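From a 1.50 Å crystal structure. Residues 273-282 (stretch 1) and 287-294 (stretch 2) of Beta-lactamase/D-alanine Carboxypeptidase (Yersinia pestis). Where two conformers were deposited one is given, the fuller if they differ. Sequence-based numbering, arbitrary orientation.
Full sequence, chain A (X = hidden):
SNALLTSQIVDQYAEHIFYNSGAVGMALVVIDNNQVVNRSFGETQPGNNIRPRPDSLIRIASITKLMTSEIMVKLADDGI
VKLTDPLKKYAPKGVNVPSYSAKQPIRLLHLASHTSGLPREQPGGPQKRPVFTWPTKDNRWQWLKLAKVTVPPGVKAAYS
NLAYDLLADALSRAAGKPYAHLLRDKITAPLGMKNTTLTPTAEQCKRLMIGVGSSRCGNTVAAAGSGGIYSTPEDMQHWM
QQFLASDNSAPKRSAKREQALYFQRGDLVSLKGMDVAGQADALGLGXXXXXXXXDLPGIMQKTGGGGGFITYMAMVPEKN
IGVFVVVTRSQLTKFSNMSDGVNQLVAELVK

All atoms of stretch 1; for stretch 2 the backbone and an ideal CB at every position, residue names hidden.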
# COMPACT_ATOMS: atom_id res chain seq x y z
N GLY A 273 8.97 -12.33 -1.96
CA GLY A 273 8.61 -11.09 -1.33
C GLY A 273 7.12 -10.87 -1.11
O GLY A 273 6.74 -9.76 -0.73
N MSE A 274 6.31 -11.89 -1.33
CA MSE A 274 4.85 -11.73 -1.30
C MSE A 274 4.19 -12.23 -0.02
O MSE A 274 3.00 -12.02 0.17
CB MSE A 274 4.18 -12.48 -2.47
CG MSE A 274 4.69 -12.09 -3.86
SE MSE A 274 4.79 -10.17 -4.22
CE MSE A 274 2.96 -9.65 -3.73
N ASP A 275 4.97 -12.89 0.84
CA ASP A 275 4.39 -13.65 1.94
C ASP A 275 4.61 -13.03 3.33
O ASP A 275 4.61 -13.74 4.35
CB ASP A 275 4.92 -15.08 1.90
CG ASP A 275 4.63 -15.77 0.58
OD1 ASP A 275 3.52 -15.60 0.03
OD2 ASP A 275 5.54 -16.47 0.07
N VAL A 276 4.77 -11.71 3.36
CA VAL A 276 5.14 -11.02 4.59
C VAL A 276 4.12 -11.21 5.73
O VAL A 276 4.50 -11.37 6.89
CB VAL A 276 5.41 -9.52 4.31
CG1 VAL A 276 5.67 -8.73 5.62
CG2 VAL A 276 6.58 -9.38 3.32
N ALA A 277 2.83 -11.22 5.38
CA ALA A 277 1.79 -11.36 6.39
C ALA A 277 1.19 -12.77 6.39
O ALA A 277 0.19 -13.03 7.07
CB ALA A 277 0.70 -10.33 6.16
N GLY A 278 1.80 -13.67 5.63
CA GLY A 278 1.33 -15.04 5.52
C GLY A 278 1.32 -15.43 4.05
O GLY A 278 1.51 -14.58 3.18
N GLN A 279 1.11 -16.71 3.75
CA GLN A 279 1.19 -17.17 2.37
C GLN A 279 0.20 -16.45 1.47
O GLN A 279 -1.00 -16.38 1.77
CB GLN A 279 0.93 -18.67 2.28
CG GLN A 279 0.90 -19.20 0.87
CD GLN A 279 0.81 -20.71 0.85
OE1 GLN A 279 1.75 -21.40 1.26
NE2 GLN A 279 -0.33 -21.23 0.41
N ALA A 280 0.72 -15.92 0.35
CA ALA A 280 -0.10 -15.29 -0.66
C ALA A 280 -0.71 -16.36 -1.53
O ALA A 280 -0.00 -17.07 -2.25
CB ALA A 280 0.74 -14.34 -1.52
N ASP A 281 -2.03 -16.50 -1.47
CA ASP A 281 -2.70 -17.49 -2.31
C ASP A 281 -3.09 -16.96 -3.70
O ASP A 281 -3.25 -17.73 -4.65
CB ASP A 281 -3.89 -18.07 -1.57
CG ASP A 281 -3.45 -18.88 -0.38
OD1 ASP A 281 -2.60 -19.77 -0.58
OD2 ASP A 281 -3.90 -18.60 0.76
N ALA A 282 -3.24 -15.64 -3.81
CA ALA A 282 -3.45 -15.01 -5.12
C ALA A 282 -2.94 -13.59 -5.07
O ALA A 282 -2.94 -12.95 -4.01
CB ALA A 282 -4.94 -15.06 -5.55
N UNK A 287 -2.97 -5.58 -4.07
CA UNK A 287 -3.66 -6.41 -3.09
C UNK A 287 -3.13 -7.83 -3.14
O UNK A 287 -2.80 -8.36 -4.21
CB UNK A 287 -5.17 -6.40 -3.33
N UNK A 288 -3.09 -8.46 -1.97
CA UNK A 288 -2.71 -9.85 -1.83
C UNK A 288 -3.84 -10.58 -1.14
O UNK A 288 -4.37 -10.10 -0.12
CB UNK A 288 -1.40 -10.00 -1.06
N UNK A 289 -4.21 -11.75 -1.68
CA UNK A 289 -5.28 -12.54 -1.10
C UNK A 289 -4.72 -13.75 -0.39
O UNK A 289 -3.87 -14.46 -0.94
CB UNK A 289 -6.28 -12.97 -2.17
N UNK A 290 -5.19 -13.97 0.83
CA UNK A 290 -4.87 -15.18 1.58
C UNK A 290 -6.15 -15.96 1.78
O UNK A 290 -7.13 -15.43 2.32
CB UNK A 290 -4.21 -14.85 2.92
N UNK A 291 -6.17 -17.22 1.32
CA UNK A 291 -7.36 -18.04 1.46
C UNK A 291 -7.58 -18.45 2.92
O UNK A 291 -6.64 -18.47 3.70
CB UNK A 291 -7.25 -19.28 0.57
N UNK A 292 -8.83 -18.81 3.27
CA UNK A 292 -9.11 -19.27 4.64
C UNK A 292 -8.21 -20.43 4.98
O UNK A 292 -8.00 -21.34 4.16
CB UNK A 292 -10.58 -19.67 4.80
N UNK A 293 -7.67 -20.42 6.20
CA UNK A 293 -6.86 -21.53 6.67
C UNK A 293 -6.64 -21.34 8.15
O UNK A 293 -6.69 -20.22 8.64
CB UNK A 293 -5.53 -21.62 5.92
N UNK A 294 -6.40 -22.47 8.81
CA UNK A 294 -6.45 -22.54 10.26
C UNK A 294 -7.79 -21.97 10.69
O UNK A 294 -8.85 -22.39 10.22
CB UNK A 294 -5.28 -21.79 10.91

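Position 287 lies beyond the end of stretch 1: its ideal CB has no atom of that stretch within 5.5 Å, so the contact sets no preference. The deposited residue is Trp 287, whose indole leads away from stretch 1.

At position 288 the backbone is extended and CA-to-CB points sideways, with the CB of Ala 280 4.9 Å from the ideal CB and the side chain of Met 274 further along. These neighbours are apolar, and a medium-sized aliphatic residue such as valine, isoleucine or leucine would suit them. Val 288 is found; its CG1 packs 3.5 Å from CB of Ala 280, and its CG2 lies 3.8 Å from CE of the selenomethionine Met 274.

Position 289 pairs with Ala 282 in an antiparallel bridge. Its N donates to O of Ala 282 (2.9 Å), while its O accepts from N of Asp 281 (2.8 Å) and N of Ala 282 (3.2 Å). These backbone bonds leave the side chain largely free; the small Ala 282 on the same face leaves room for a beta-branched or aromatic residue. The residue is Tyr 289. Its CB lies 4.2 Å from CB of Ala 282, and its ring sits obliquely to the CB atoms of Ala 282 and Asp 281.

At position 290 the ideal CB is 3.7 Å from O of Gln 279, and Gly 278, lacking a side chain, leaves space beyond. An apolar chain would fit, a long flexible one such as methionine best filling the space, with leucine a shorter alternative. Met 290, a selenomethionine, extends along this path: its CG is 3.3 Å from O of Gln 279, and its SE lies 3.5 Å from O of Ala 277 and 3.8 Å from CA of Gly 278.

Position 291 offers its backbone N to OD2 of Asp 281 (2.7 Å), which excludes proline. With the ideal CB only 3.4 Å from the same OD2, a small residue is comfortable, and Ala 291 is found.

Position 292 points away from stretch 1, and its phi of -56° permits proline among many others; it is Pro 292.

Position 293 directs CA-to-CB toward stretch 1, but no atom of stretch 1 lies within 5.5 Å of the ideal CB. The carboxylate of Asp 281 beyond invites lysine or arginine. Lys 293 forms a salt bridge from NZ to OD2 of Asp 281 (2.8 Å), and water 1 links its NZ (3.0 Å) to O of Gln 279 (2.8 Å).

Position 294 is out of reach; its positive phi of 52° favours glycine or asparagine without excluding others, and Ala 294 is found.

Stretch 2 287-294: WVYMAPKA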
# COMPACT_ATOMS: atom_id res chain seq x y z
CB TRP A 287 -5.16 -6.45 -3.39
CG TRP A 287 -5.84 -5.15 -3.15
CD1 TRP A 287 -6.15 -4.18 -4.10
CD2 TRP A 287 -6.30 -4.65 -1.89
NE1 TRP A 287 -6.77 -3.11 -3.47
CE2 TRP A 287 -6.87 -3.38 -2.13
CE3 TRP A 287 -6.27 -5.15 -0.58
CZ2 TRP A 287 -7.44 -2.61 -1.10
CZ3 TRP A 287 -6.83 -4.38 0.43
CH2 TRP A 287 -7.40 -3.13 0.16
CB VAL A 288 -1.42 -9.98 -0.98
CG1 VAL A 288 -1.12 -11.47 -0.63
CG2 VAL A 288 -0.24 -9.35 -1.73
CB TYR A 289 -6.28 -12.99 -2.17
CG TYR A 289 -7.33 -13.94 -1.65
CD1 TYR A 289 -8.33 -13.49 -0.81
CD2 TYR A 289 -7.33 -15.29 -2.01
CE1 TYR A 289 -9.30 -14.35 -0.32
CE2 TYR A 289 -8.30 -16.17 -1.53
CZ TYR A 289 -9.29 -15.69 -0.69
OH TYR A 289 -10.25 -16.53 -0.19
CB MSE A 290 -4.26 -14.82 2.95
CG MSE A 290 -3.00 -13.95 2.83
SE MSE A 290 -2.07 -13.64 4.50
CE MSE A 290 -3.54 -12.94 5.57
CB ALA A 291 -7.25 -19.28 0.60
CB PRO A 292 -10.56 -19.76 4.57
CG PRO A 292 -11.12 -19.19 3.31
CD PRO A 292 -9.99 -18.93 2.37
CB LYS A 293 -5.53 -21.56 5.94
CG LYS A 293 -4.60 -20.40 6.28
CD LYS A 293 -3.45 -20.32 5.27
CE LYS A 293 -3.97 -20.04 3.85
NZ LYS A 293 -2.89 -20.11 2.86
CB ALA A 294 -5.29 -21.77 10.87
O HOH W 1 -1.98 -17.55 4.14
O HOH W 2 -4.09 -22.15 0.70
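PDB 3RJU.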